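PDB 4MEA: predicted protein from Acinetobacter sp. RUH2624, which hydrolyses epoxides, and is a secreted alpha/beta hydrolase of the Cif family, identified as an Acinetobacter virulence factor. Local coordinates for residues A32-L37 against V77-M82; K57-V62 against P127-S132; H133-T138 against F240-S245; S140-A145 against E254-N259. All blocks are in the same frame, centred on the assembly; numbering follows the deposited sequence.

Contact 2 closes along the chain before contacts 3 and 4 open; these two interleave, both using helix 136-146, while contact 1 packs at the edge of the same fold. Contact 2 pairs strand 128-133 with strand 61-64 and meets contact 1, with which it also interleaves, where Tyr81 CD2 lies 3.7 Å from Ile61 CD1. Ser132 OG is 2.7 Å from Asn137 OD1, joining contact 2 to contact 3, and Tyr130 OH is 2.7 Å from Ser140 OG in contact 4. Contact 3 holds Asp134, probably the catalytic nucleophile. Its centre is about 15 Å from that of contact 4, 22 Å from that of contact 2 and 26 Å from that of contact 1.

Contact 1: A32-L37 against V77-M82; sequences AYAKGL and VMLSYM
The type II turn from Ala34 to Leu37, which leads into strand 37-44 at one edge of the central sheet, rests on Met78 and Leu79 of helix 75-81 and on Met82, which follows in the chain. Leu79 touches the turn with both branches. Its CD1 lies 3.7 Å from Ala34 CB, while its CD2 sits between the two ends of the turn, 3.9 Å from Ala34 CB and 4.0 Å from Leu37 CD1. A first torsion of -69° sets Leu79 CG beside its own backbone N. The side chains of Leu79 and Leu37 cross obliquely. The turn is closed by its own backbone bond, Leu37 N to Ala34 O at 3.0 Å, and Gly36 supplies the positive phi (108°) that its third position takes.

Leu37 CD2 is shared between the two methionines, 4.2 Å from Met78 CE and 4.1 Å from Met82 SD. Met82 runs out extended beyond CG and brings its methyl over the apex of the turn, with CE 3.8 Å from Lys35 O and 4.3 Å from Gly36 CA. Here the alpha/beta hydrolase fold tucks the segment ahead of its first strand against the first helix that follows strand 61-64. Met78 and Leu37 both pack on Val52 of strand 47-54, which places this apolar patch over the antiparallel end of the central sheet. At the polar margin the Lys35 chain leads away from the helix, while Ala34 N is hydrogen-bonded to Glu75 and Ala32 O to Lys72.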
loop_
_atom_site.group_PDB
_atom_site.type_symbol
_atom_site.label_atom_id
_atom_site.label_comp_id
_atom_site.label_asym_id
_atom_site.label_seq_id
_atom_site.Cartn_x
_atom_site.Cartn_y
_atom_site.Cartn_z
ATOM N N ALA A 32 -16.037 8.112 26.621
ATOM C CA ALA A 32 -17.421 7.982 27.071
ATOM C C ALA A 32 -17.762 6.534 27.394
ATOM O O ALA A 32 -17.664 5.660 26.536
ATOM C CB ALA A 32 -18.387 8.533 26.024
ATOM N N TYR A 33 -18.150 6.279 28.638
ATOM C CA TYR A 33 -18.506 4.940 29.111
ATOM C C TYR A 33 -19.946 4.955 29.646
ATOM O O TYR A 33 -20.259 5.800 30.478
ATOM C CB TYR A 33 -17.541 4.526 30.234
ATOM C CG TYR A 33 -16.123 5.044 30.046
ATOM C CD1 TYR A 33 -15.255 4.436 29.145
ATOM C CD2 TYR A 33 -15.656 6.144 30.761
ATOM C CE1 TYR A 33 -13.962 4.907 28.953
ATOM C CE2 TYR A 33 -14.357 6.622 30.578
ATOM C CZ TYR A 33 -13.519 5.993 29.670
ATOM O OH TYR A 33 -12.237 6.449 29.464
ATOM N N ALA A 34 -20.794 4.028 29.209
ATOM C CA ALA A 34 -22.187 4.016 29.655
ATOM C C ALA A 34 -22.336 3.587 31.115
ATOM O O ALA A 34 -21.447 2.941 31.679
ATOM C CB ALA A 34 -23.031 3.135 28.743
ATOM N N LYS A 35 -23.457 3.960 31.729
ATOM C CA LYS A 35 -23.724 3.578 33.114
ATOM C C LYS A 35 -23.611 2.061 33.248
ATOM O O LYS A 35 -24.151 1.313 32.424
ATOM C CB LYS A 35 -25.122 4.028 33.552
ATOM C CG LYS A 35 -25.427 3.720 35.014
ATOM C CD LYS A 35 -26.916 3.784 35.309
ATOM C CE LYS A 35 -27.657 2.619 34.666
ATOM N NZ LYS A 35 -29.102 2.615 35.030
ATOM N N GLY A 36 -22.898 1.615 34.277
ATOM C CA GLY A 36 -22.637 0.199 34.467
ATOM C C GLY A 36 -21.184 -0.137 34.182
ATOM O O GLY A 36 -20.665 -1.145 34.649
ATOM N N LEU A 37 -20.521 0.730 33.423
ATOM C CA LEU A 37 -19.147 0.486 33.002
ATOM C C LEU A 37 -18.179 1.386 33.761
ATOM O O LEU A 37 -18.494 2.535 34.075
ATOM C CB LEU A 37 -19.006 0.703 31.488
ATOM C CG LEU A 37 -19.917 -0.189 30.641
ATOM C CD1 LEU A 37 -19.750 0.062 29.131
ATOM C CD2 LEU A 37 -19.661 -1.649 30.975
ATOM N N VAL A 77 -22.093 -4.363 22.853
ATOM C CA VAL A 77 -22.077 -5.779 23.217
ATOM C C VAL A 77 -21.860 -5.950 24.713
ATOM O O VAL A 77 -22.480 -6.805 25.352
ATOM C CB VAL A 77 -20.968 -6.555 22.470
ATOM C CG1 VAL A 77 -20.999 -8.038 22.847
ATOM C CG2 VAL A 77 -21.110 -6.372 20.962
ATOM N N MET A 78 -20.970 -5.130 25.267
ATOM C CA MET A 78 -20.695 -5.143 26.696
ATOM C C MET A 78 -21.968 -4.866 27.482
ATOM O O MET A 78 -22.264 -5.551 28.459
ATOM C CB MET A 78 -19.634 -4.099 27.035
ATOM C CG MET A 78 -18.249 -4.436 26.510
ATOM S SD MET A 78 -17.083 -3.089 26.753
ATOM C CE MET A 78 -16.640 -3.226 28.493
ATOM N N LEU A 79 -22.720 -3.859 27.052
ATOM C CA LEU A 79 -23.958 -3.502 27.731
ATOM C C LEU A 79 -24.977 -4.636 27.643
ATOM O O LEU A 79 -25.712 -4.907 28.598
ATOM C CB LEU A 79 -24.528 -2.196 27.164
ATOM C CG LEU A 79 -23.697 -0.946 27.493
ATOM C CD1 LEU A 79 -24.240 0.279 26.780
ATOM C CD2 LEU A 79 -23.666 -0.713 28.987
ATOM N N SER A 80 -24.983 -5.314 26.503
ATOM C CA SER A 80 -25.908 -6.415 26.260
ATOM C C SER A 80 -25.619 -7.623 27.145
ATOM O O SER A 80 -26.526 -8.373 27.497
ATOM C CB SER A 80 -25.854 -6.844 24.791
ATOM O OG SER A 80 -26.310 -5.817 23.934
ATOM N N TYR A 81 -24.352 -7.813 27.504
ATOM C CA TYR A 81 -23.960 -9.015 28.242
ATOM C C TYR A 81 -23.740 -8.817 29.746
ATOM O O TYR A 81 -23.705 -9.791 30.504
ATOM C CB TYR A 81 -22.702 -9.635 27.626
ATOM C CG TYR A 81 -22.896 -10.190 26.229
ATOM C CD1 TYR A 81 -24.167 -10.384 25.700
ATOM C CD2 TYR A 81 -21.805 -10.523 25.438
ATOM C CE1 TYR A 81 -24.342 -10.898 24.417
ATOM C CE2 TYR A 81 -21.969 -11.040 24.159
ATOM C CZ TYR A 81 -23.237 -11.226 23.654
ATOM O OH TYR A 81 -23.390 -11.740 22.382
ATOM N N MET A 82 -23.598 -7.573 30.185
ATOM C CA MET A 82 -23.122 -7.331 31.549
ATOM C C MET A 82 -24.074 -7.818 32.644
ATOM O O MET A 82 -23.646 -8.072 33.768
ATOM C CB MET A 82 -22.744 -5.864 31.761
ATOM C CG MET A 82 -23.882 -4.876 31.570
ATOM S SD MET A 82 -23.324 -3.206 31.954
ATOM C CE MET A 82 -24.892 -2.345 31.894
#

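Contact 2: K57-V62 against P127-S132; sequences KGTPIV and PIYYVS
Thr59 lays its CG2 methyl over one face of the Tyr129 ring, 3.7 Å from the centroid and offset toward the rim on the side of CD2 and CE2. This is a CH-pi contact, the carbon standing only 22° off the ring normal. The first torsion of Thr59 (OG1 at -58°) leaves CG2 anti to the backbone N, from where it comes down on the ring. Ile61 meets the same ring differently, its CG1 lying near the ring plane at the edge.

Behind these side chains the backbones pair in parallel. Pro60 O takes the N-H of Tyr129 at 2.8 Å, nearly straight at 170°. Tyr129 O in turn accepts from Val62 N at 2.9 Å, and Val62 O accepts from Val131 N at 2.8 Å. Strands 61-64 and 128-133 are thereby neighbours in the central, mostly parallel sheet of the alpha/beta hydrolase fold, the second of them running on to Asp134, probably the nucleophile, at the elbow that follows the strand.

Side chains alternate across the sheet. Ile61, Tyr129 and Val131 share one face, with Ile61 CG2 3.9 Å from Val131 CG2 as the two lie side by side, pointing the same way. On the face carrying Val62 and Tyr130, Val62 CG2 touches Ile128 CD1 at 3.7 Å, and both residues pack against Ile119 of helix 108-123. Pro60 and Ile128 meet at about a right angle where the pairing begins, Pro60 CB to Ile128 CG2 at 3.7 Å. The hydroxyl of Tyr130 finds its partner in Ser140 OG, on helix 136-146.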
loop_
_atom_site.group_PDB
_atom_site.type_symbol
_atom_site.label_atom_id
_atom_site.label_comp_id
_atom_site.label_asym_id
_atom_site.label_seq_id
_atom_site.Cartn_x
_atom_site.Cartn_y
_atom_site.Cartn_z
ATOM N N LYS A 57 -20.865 -11.180 38.055
ATOM C CA LYS A 57 -21.027 -12.629 38.014
ATOM C C LYS A 57 -21.109 -13.137 36.577
ATOM O O LYS A 57 -21.437 -12.381 35.663
ATOM C CB LYS A 57 -22.257 -13.056 38.819
ATOM C CG LYS A 57 -22.177 -12.661 40.290
ATOM C CD LYS A 57 -23.272 -13.306 41.130
ATOM C CE LYS A 57 -23.137 -12.900 42.594
ATOM N NZ LYS A 57 -24.023 -13.697 43.488
ATOM N N GLY A 58 -20.792 -14.414 36.382
ATOM C CA GLY A 58 -20.883 -15.017 35.066
ATOM C C GLY A 58 -19.530 -15.117 34.396
ATOM O O GLY A 58 -18.616 -14.349 34.701
ATOM N N THR A 59 -19.399 -16.068 33.481
ATOM C CA THR A 59 -18.137 -16.270 32.785
ATOM C C THR A 59 -17.670 -14.957 32.184
ATOM O O THR A 59 -18.411 -14.314 31.435
ATOM C CB THR A 59 -18.287 -17.301 31.664
ATOM O OG1 THR A 59 -18.753 -18.530 32.224
ATOM C CG2 THR A 59 -16.955 -17.525 30.949
ATOM N N PRO A 60 -16.441 -14.540 32.523
ATOM C CA PRO A 60 -15.972 -13.266 31.978
ATOM C C PRO A 60 -15.755 -13.353 30.469
ATOM O O PRO A 60 -15.392 -14.399 29.942
ATOM C CB PRO A 60 -14.643 -13.038 32.706
ATOM C CG PRO A 60 -14.768 -13.831 33.981
ATOM C CD PRO A 60 -15.560 -15.049 33.589
ATOM N N ILE A 61 -16.005 -12.249 29.784
ATOM C CA ILE A 61 -15.726 -12.164 28.363
ATOM C C ILE A 61 -14.760 -11.006 28.162
ATOM O O ILE A 61 -15.056 -9.872 28.530
ATOM C CB ILE A 61 -17.002 -11.919 27.552
ATOM C CG1 ILE A 61 -18.119 -12.851 28.027
ATOM C CG2 ILE A 61 -16.729 -12.108 26.056
ATOM C CD1 ILE A 61 -19.461 -12.549 27.428
ATOM N N VAL A 62 -13.598 -11.306 27.595
ATOM C CA VAL A 62 -12.595 -10.283 27.324
ATOM C C VAL A 62 -12.636 -9.922 25.831
ATOM O O VAL A 62 -12.611 -10.808 24.981
ATOM C CB VAL A 62 -11.195 -10.767 27.757
ATOM C CG1 VAL A 62 -10.108 -9.766 27.344
ATOM C CG2 VAL A 62 -11.173 -11.029 29.272
ATOM N N PRO A 127 -12.575 -20.036 34.052
ATOM C CA PRO A 127 -12.186 -19.709 32.674
ATOM C C PRO A 127 -12.936 -18.490 32.138
ATOM O O PRO A 127 -13.818 -17.949 32.808
ATOM C CB PRO A 127 -12.602 -20.960 31.895
ATOM C CG PRO A 127 -13.780 -21.471 32.640
ATOM C CD PRO A 127 -13.513 -21.169 34.104
ATOM N N ILE A 128 -12.585 -18.066 30.930
ATOM C CA ILE A 128 -13.202 -16.891 30.332
ATOM C C ILE A 128 -13.437 -17.158 28.863
ATOM O O ILE A 128 -12.935 -18.142 28.316
ATOM C CB ILE A 128 -12.285 -15.648 30.428
ATOM C CG1 ILE A 128 -11.060 -15.825 29.518
ATOM C CG2 ILE A 128 -11.888 -15.376 31.881
ATOM C CD1 ILE A 128 -10.139 -14.617 29.447
ATOM N N TYR A 129 -14.204 -16.280 28.229
ATOM C CA TYR A 129 -14.346 -16.301 26.779
ATOM C C TYR A 129 -13.535 -15.128 26.232
ATOM O O TYR A 129 -13.426 -14.093 26.891
ATOM C CB TYR A 129 -15.813 -16.167 26.381
ATOM C CG TYR A 129 -16.700 -17.285 26.891
ATOM C CD1 TYR A 129 -16.340 -18.613 26.731
ATOM C CD2 TYR A 129 -17.901 -17.006 27.529
ATOM C CE1 TYR A 129 -17.153 -19.634 27.191
ATOM C CE2 TYR A 129 -18.720 -18.019 27.993
ATOM C CZ TYR A 129 -18.342 -19.333 27.821
ATOM O OH TYR A 129 -19.154 -20.347 28.282
ATOM N N TYR A 130 -12.976 -15.296 25.035
ATOM C CA TYR A 130 -12.062 -14.321 24.448
ATOM C C TYR A 130 -12.541 -13.948 23.041
ATOM O O TYR A 130 -12.762 -14.817 22.192
ATOM C CB TYR A 130 -10.650 -14.914 24.389
ATOM C CG TYR A 130 -9.529 -13.925 24.151
ATOM C CD1 TYR A 130 -8.847 -13.350 25.222
ATOM C CD2 TYR A 130 -9.118 -13.595 22.859
ATOM C CE1 TYR A 130 -7.799 -12.460 25.018
ATOM C CE2 TYR A 130 -8.065 -12.693 22.643
ATOM C CZ TYR A 130 -7.407 -12.135 23.732
ATOM O OH TYR A 130 -6.356 -11.245 23.548
ATOM N N VAL A 131 -12.723 -12.650 22.812
ATOM C CA VAL A 131 -13.306 -12.149 21.572
ATOM C C VAL A 131 -12.374 -11.072 21.024
ATOM O O VAL A 131 -12.049 -10.107 21.725
ATOM C CB VAL A 131 -14.739 -11.583 21.806
ATOM C CG1 VAL A 131 -15.320 -10.988 20.522
ATOM C CG2 VAL A 131 -15.665 -12.670 22.357
ATOM N N SER A 132 -11.930 -11.248 19.781
ATOM C CA SER A 132 -10.903 -10.382 19.202
ATOM C C SER A 132 -11.313 -9.870 17.815
ATOM O O SER A 132 -12.040 -10.554 17.099
ATOM C CB SER A 132 -9.590 -11.170 19.123
ATOM O OG SER A 132 -8.608 -10.479 18.387
#

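Contact 3: H133-T138 against F240-S245; sequences HDLGNT and FGYYRS
Leu135 is wedged between two consecutive tyrosines of helix 233-244, and this is the tight part of the contact. Its CB bond points toward that helix, and its two methyls meet the tyrosines: CD1 stands 3.7 Å from Tyr242 CB and equally 3.7 Å from Tyr243 CE2, while CD2 lies 3.8 Å from Tyr243 CZ.

On either flank the fit is looser. Thr138 CG2 only approaches the edge of the Tyr242 ring, 4.5 Å from CD1, and Asp134 OD2 stops 4.1 Å from Tyr243 OH, its carboxylate and the ring planes 66° apart.

Asp134 takes the second position of the type II' turn from His133 to Gly136, with positive phi (55°), the strained backbone of a nucleophile elbow, and is probably the nucleophile that attacks the epoxide. OD2 is held by Leu135 N at 2.6 Å, in a short, bent bond from the anti side and out of the carboxylate plane, and by Phe67 N; OD1 is hydrogen-bonded to His305. Tyr243, on the helix facing Asp134, may correspond to the ring-opening tyrosine of related epoxide hydrolases.

Tyr242 OH bonds to Pro93 O and Thr138 OG1 to His246, beyond the two segments. The contact thus joins the start of helix 136-146, straight after strand 128-133, to the end of helix 233-244, while helix 246-258 touches Leu135 and Thr138 through His246 and Ser249.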
loop_
_atom_site.group_PDB
_atom_site.type_symbol
_atom_site.label_atom_id
_atom_site.label_comp_id
_atom_site.label_asym_id
_atom_site.label_seq_id
_atom_site.Cartn_x
_atom_site.Cartn_y
_atom_site.Cartn_z
ATOM N N HIS A 133 -10.851 -8.670 17.445
ATOM C CA HIS A 133 -11.168 -8.076 16.139
ATOM C C HIS A 133 -9.958 -7.364 15.534
ATOM O O HIS A 133 -9.202 -6.714 16.252
ATOM C CB HIS A 133 -12.339 -7.087 16.269
ATOM C CG HIS A 133 -12.752 -6.448 14.973
ATOM N ND1 HIS A 133 -12.572 -5.106 14.714
ATOM C CD2 HIS A 133 -13.369 -6.960 13.880
ATOM C CE1 HIS A 133 -13.047 -4.820 13.514
ATOM N NE2 HIS A 133 -13.534 -5.928 12.985
ATOM N N ASP A 134 -9.786 -7.477 14.214
ATOM C CA ASP A 134 -8.729 -6.738 13.516
ATOM C C ASP A 134 -7.367 -7.030 14.165
ATOM O O ASP A 134 -7.030 -8.196 14.376
ATOM C CB ASP A 134 -9.047 -5.238 13.513
ATOM C CG ASP A 134 -8.233 -4.459 12.490
ATOM O OD1 ASP A 134 -8.760 -4.197 11.386
ATOM O OD2 ASP A 134 -7.073 -4.090 12.785
ATOM N N LEU A 135 -6.595 -5.991 14.482
ATOM C CA LEU A 135 -5.264 -6.179 15.074
ATOM C C LEU A 135 -5.301 -6.992 16.374
ATOM O O LEU A 135 -4.286 -7.538 16.797
ATOM C CB LEU A 135 -4.569 -4.840 15.325
ATOM C CG LEU A 135 -3.801 -4.166 14.187
ATOM C CD1 LEU A 135 -3.095 -2.909 14.729
ATOM C CD2 LEU A 135 -2.801 -5.113 13.534
ATOM N N GLY A 136 -6.462 -7.070 17.012
ATOM C CA GLY A 136 -6.607 -7.966 18.147
ATOM C C GLY A 136 -6.195 -9.372 17.735
ATOM O O GLY A 136 -5.632 -10.123 18.531
ATOM N N ASN A 137 -6.478 -9.721 16.479
ATOM C CA ASN A 137 -6.160 -11.047 15.943
ATOM C C ASN A 137 -4.660 -11.238 15.772
ATOM O O ASN A 137 -4.152 -12.365 15.794
ATOM C CB ASN A 137 -6.855 -11.266 14.596
ATOM C CG ASN A 137 -8.356 -11.285 14.711
ATOM O OD1 ASN A 137 -8.904 -11.177 15.808
ATOM N ND2 ASN A 137 -9.040 -11.423 13.573
ATOM N N THR A 138 -3.964 -10.122 15.585
ATOM C CA THR A 138 -2.510 -10.114 15.501
ATOM C C THR A 138 -1.884 -10.195 16.892
ATOM O O THR A 138 -0.877 -10.882 17.101
ATOM C CB THR A 138 -2.014 -8.834 14.806
ATOM O OG1 THR A 138 -2.236 -8.948 13.393
ATOM C CG2 THR A 138 -0.531 -8.614 15.079
ATOM N N PHE A 240 1.350 1.441 13.999
ATOM C CA PHE A 240 2.106 0.891 12.883
ATOM C C PHE A 240 3.243 -0.020 13.370
ATOM O O PHE A 240 3.816 -0.790 12.593
ATOM C CB PHE A 240 2.545 2.000 11.907
ATOM C CG PHE A 240 1.379 2.818 11.360
ATOM C CD1 PHE A 240 0.195 2.197 10.986
ATOM C CD2 PHE A 240 1.459 4.200 11.259
ATOM C CE1 PHE A 240 -0.880 2.944 10.496
ATOM C CE2 PHE A 240 0.390 4.947 10.775
ATOM C CZ PHE A 240 -0.780 4.316 10.389
ATOM N N GLY A 241 3.533 0.016 14.671
ATOM C CA GLY A 241 4.430 -0.988 15.231
ATOM C C GLY A 241 3.899 -2.408 15.039
ATOM O O GLY A 241 4.675 -3.335 14.788
ATOM N N TYR A 242 2.580 -2.593 15.161
ATOM C CA TYR A 242 1.983 -3.916 14.941
ATOM C C TYR A 242 2.294 -4.385 13.536
ATOM O O TYR A 242 2.550 -5.569 13.309
ATOM C CB TYR A 242 0.463 -3.902 15.185
ATOM C CG TYR A 242 0.115 -3.755 16.651
ATOM C CD1 TYR A 242 -0.065 -4.876 17.456
ATOM C CD2 TYR A 242 0.007 -2.497 17.235
ATOM C CE1 TYR A 242 -0.370 -4.750 18.806
ATOM C CE2 TYR A 242 -0.282 -2.360 18.588
ATOM C CZ TYR A 242 -0.469 -3.492 19.366
ATOM O OH TYR A 242 -0.756 -3.367 20.709
ATOM N N TYR A 243 2.303 -3.438 12.596
ATOM C CA TYR A 243 2.537 -3.769 11.199
ATOM C C TYR A 243 4.012 -4.042 10.909
ATOM O O TYR A 243 4.336 -4.991 10.186
ATOM C CB TYR A 243 1.921 -2.709 10.265
ATOM C CG TYR A 243 0.410 -2.725 10.348
ATOM C CD1 TYR A 243 -0.340 -3.561 9.524
ATOM C CD2 TYR A 243 -0.266 -1.952 11.293
ATOM C CE1 TYR A 243 -1.732 -3.609 9.621
ATOM C CE2 TYR A 243 -1.661 -1.994 11.398
ATOM C CZ TYR A 243 -2.385 -2.821 10.558
ATOM O OH TYR A 243 -3.761 -2.872 10.652
ATOM N N ARG A 244 4.904 -3.238 11.486
ATOM C CA ARG A 244 6.348 -3.507 11.395
ATOM C C ARG A 244 6.676 -4.871 11.991
ATOM O O ARG A 244 7.589 -5.571 11.532
ATOM C CB ARG A 244 7.161 -2.440 12.147
ATOM C CG ARG A 244 7.053 -1.053 11.578
ATOM C CD ARG A 244 8.007 -0.074 12.285
ATOM N NE ARG A 244 7.615 0.278 13.652
ATOM C CZ ARG A 244 6.723 1.216 13.970
ATOM N NH1 ARG A 244 6.078 1.882 13.019
ATOM N NH2 ARG A 244 6.460 1.478 15.247
ATOM N N SER A 245 5.929 -5.245 13.023
ATOM C CA SER A 245 6.195 -6.478 13.750
ATOM C C SER A 245 5.510 -7.708 13.161
ATOM O O SER A 245 5.615 -8.793 13.725
ATOM C CB SER A 245 5.771 -6.331 15.214
ATOM O OG SER A 245 6.666 -5.506 15.936
#

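Contact 4: S140-A145 against E254-N259; sequences SYPLVA and EALLAN
Round the Tyr141 ring, Leu256 and Leu257 both approach obliquely, and Phe288 meets it edge-to-face. Leu257 CD2 lies 4.0 Å from Tyr141 CE2 and 3.7 Å from its OH, and Leu256 CD1 is 4.1 Å from CD2 of the same ring. Tyr141 CG is anti to the backbone N (chi1 -171°); the tyrosine and Leu256 side chains run antiparallel past one another. The Tyr141 hydroxyl goes on to Lys261 O, a hydrogen bond beyond the last turn.

Leu256 CD1 is shared: it also rests on Pro142, 3.7 Å from CA and 3.8 Å from CG. Pro142 has no N-H to give, and helix 136-146 kinks there; Leu143 N is bonded instead to Ser112 OG. At the far end Asn259 ND2 bonds back to Ala255 O at 3.2 Å, from the opposite face of that carbonyl to Asn259 N.

The helix segments run nearly parallel, their axes 26° apart and 10.8 Å at closest. Helix 136-146 links the parallel strands 128-133 and 151-157 in a beta-alpha-beta crossover of the alpha/beta hydrolase fold, and helix 246-258 comes before strand 267-272 of the same sheet.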
loop_
_atom_site.group_PDB
_atom_site.type_symbol
_atom_site.label_atom_id
_atom_site.label_comp_id
_atom_site.label_asym_id
_atom_site.label_seq_id
_atom_site.Cartn_x
_atom_site.Cartn_y
_atom_site.Cartn_z
ATOM N N SER A 140 -3.088 -11.533 19.621
ATOM C CA SER A 140 -3.675 -12.487 20.564
ATOM C C SER A 140 -3.445 -13.972 20.320
ATOM O O SER A 140 -3.748 -14.772 21.202
ATOM C CB SER A 140 -5.194 -12.262 20.663
ATOM O OG SER A 140 -5.498 -10.933 21.054
ATOM N N TYR A 141 -2.946 -14.380 19.158
ATOM C CA TYR A 141 -2.947 -15.829 18.934
ATOM C C TYR A 141 -2.128 -16.642 19.952
ATOM O O TYR A 141 -2.614 -17.664 20.448
ATOM C CB TYR A 141 -2.640 -16.270 17.490
ATOM C CG TYR A 141 -2.896 -17.760 17.374
ATOM C CD1 TYR A 141 -4.193 -18.261 17.350
ATOM C CD2 TYR A 141 -1.841 -18.671 17.377
ATOM C CE1 TYR A 141 -4.435 -19.645 17.286
ATOM C CE2 TYR A 141 -2.064 -20.039 17.322
ATOM C CZ TYR A 141 -3.358 -20.522 17.278
ATOM O OH TYR A 141 -3.568 -21.888 17.230
ATOM N N PRO A 142 -0.891 -16.208 20.259
ATOM C CA PRO A 142 -0.121 -16.935 21.276
ATOM C C PRO A 142 -0.818 -16.929 22.632
ATOM O O PRO A 142 -0.759 -17.935 23.329
ATOM C CB PRO A 142 1.200 -16.164 21.339
ATOM C CG PRO A 142 1.330 -15.583 19.948
ATOM C CD PRO A 142 -0.069 -15.191 19.578
ATOM N N LEU A 143 -1.474 -15.829 22.991
ATOM C CA LEU A 143 -2.250 -15.786 24.232
ATOM C C LEU A 143 -3.283 -16.911 24.265
ATOM O O LEU A 143 -3.354 -17.690 25.228
ATOM C CB LEU A 143 -2.940 -14.423 24.400
ATOM C CG LEU A 143 -3.722 -14.179 25.699
ATOM C CD1 LEU A 143 -3.750 -12.700 26.048
ATOM C CD2 LEU A 143 -5.137 -14.735 25.619
ATOM N N VAL A 144 -4.084 -17.006 23.209
ATOM C CA VAL A 144 -5.127 -18.023 23.132
ATOM C C VAL A 144 -4.571 -19.447 23.050
ATOM O O VAL A 144 -5.004 -20.333 23.791
ATOM C CB VAL A 144 -6.075 -17.761 21.939
ATOM C CG1 VAL A 144 -7.038 -18.933 21.750
ATOM C CG2 VAL A 144 -6.836 -16.451 22.158
ATOM N N ALA A 145 -3.620 -19.663 22.147
ATOM C CA ALA A 145 -3.024 -20.983 21.951
ATOM C C ALA A 145 -2.298 -21.503 23.201
ATOM O O ALA A 145 -2.353 -22.691 23.498
ATOM C CB ALA A 145 -2.077 -20.970 20.759
ATOM N N GLU A 254 3.363 -19.369 13.172
ATOM C CA GLU A 254 3.699 -20.552 12.390
ATOM C C GLU A 254 4.399 -21.586 13.274
ATOM O O GLU A 254 4.185 -22.794 13.136
ATOM C CB GLU A 254 4.590 -20.170 11.200
ATOM C CG GLU A 254 3.848 -19.414 10.095
ATOM C CD GLU A 254 2.873 -20.297 9.321
ATOM O OE1 GLU A 254 3.088 -21.525 9.262
ATOM O OE2 GLU A 254 1.892 -19.764 8.762
ATOM N N ALA A 255 5.236 -21.106 14.187
ATOM C CA ALA A 255 5.939 -21.996 15.108
ATOM C C ALA A 255 4.948 -22.703 16.036
ATOM O O ALA A 255 5.069 -23.897 16.292
ATOM C CB ALA A 255 6.990 -21.223 15.914
ATOM N N LEU A 256 3.963 -21.963 16.535
ATOM C CA LEU A 256 2.920 -22.555 17.363
ATOM C C LEU A 256 2.125 -23.589 16.578
ATOM O O LEU A 256 1.875 -24.686 17.067
ATOM C CB LEU A 256 1.985 -21.475 17.927
ATOM C CG LEU A 256 2.603 -20.530 18.972
ATOM C CD1 LEU A 256 1.739 -19.296 19.171
ATOM C CD2 LEU A 256 2.822 -21.257 20.292
ATOM N N LEU A 257 1.728 -23.250 15.357
ATOM C CA LEU A 257 0.958 -24.193 14.547
ATOM C C LEU A 257 1.766 -25.460 14.261
ATOM O O LEU A 257 1.212 -26.558 14.231
ATOM C CB LEU A 257 0.501 -23.554 13.232
ATOM C CG LEU A 257 -0.395 -22.311 13.319
ATOM C CD1 LEU A 257 -0.889 -21.924 11.932
ATOM C CD2 LEU A 257 -1.570 -22.559 14.248
ATOM N N ALA A 258 3.069 -25.302 14.045
ATOM C CA ALA A 258 3.946 -26.443 13.760
ATOM C C ALA A 258 4.201 -27.317 14.998
ATOM O O ALA A 258 4.430 -28.517 14.881
ATOM C CB ALA A 258 5.262 -25.969 13.159
ATOM N N ASN A 259 4.164 -26.710 16.179
ATOM C CA ASN A 259 4.300 -27.463 17.427
ATOM C C ASN A 259 2.965 -27.958 17.973
ATOM O O ASN A 259 2.791 -28.077 19.181
ATOM C CB ASN A 259 5.004 -26.629 18.496
ATOM C CG ASN A 259 6.514 -26.726 18.410
ATOM O OD1 ASN A 259 7.110 -27.720 18.832
ATOM N ND2 ASN A 259 7.145 -25.686 17.872
#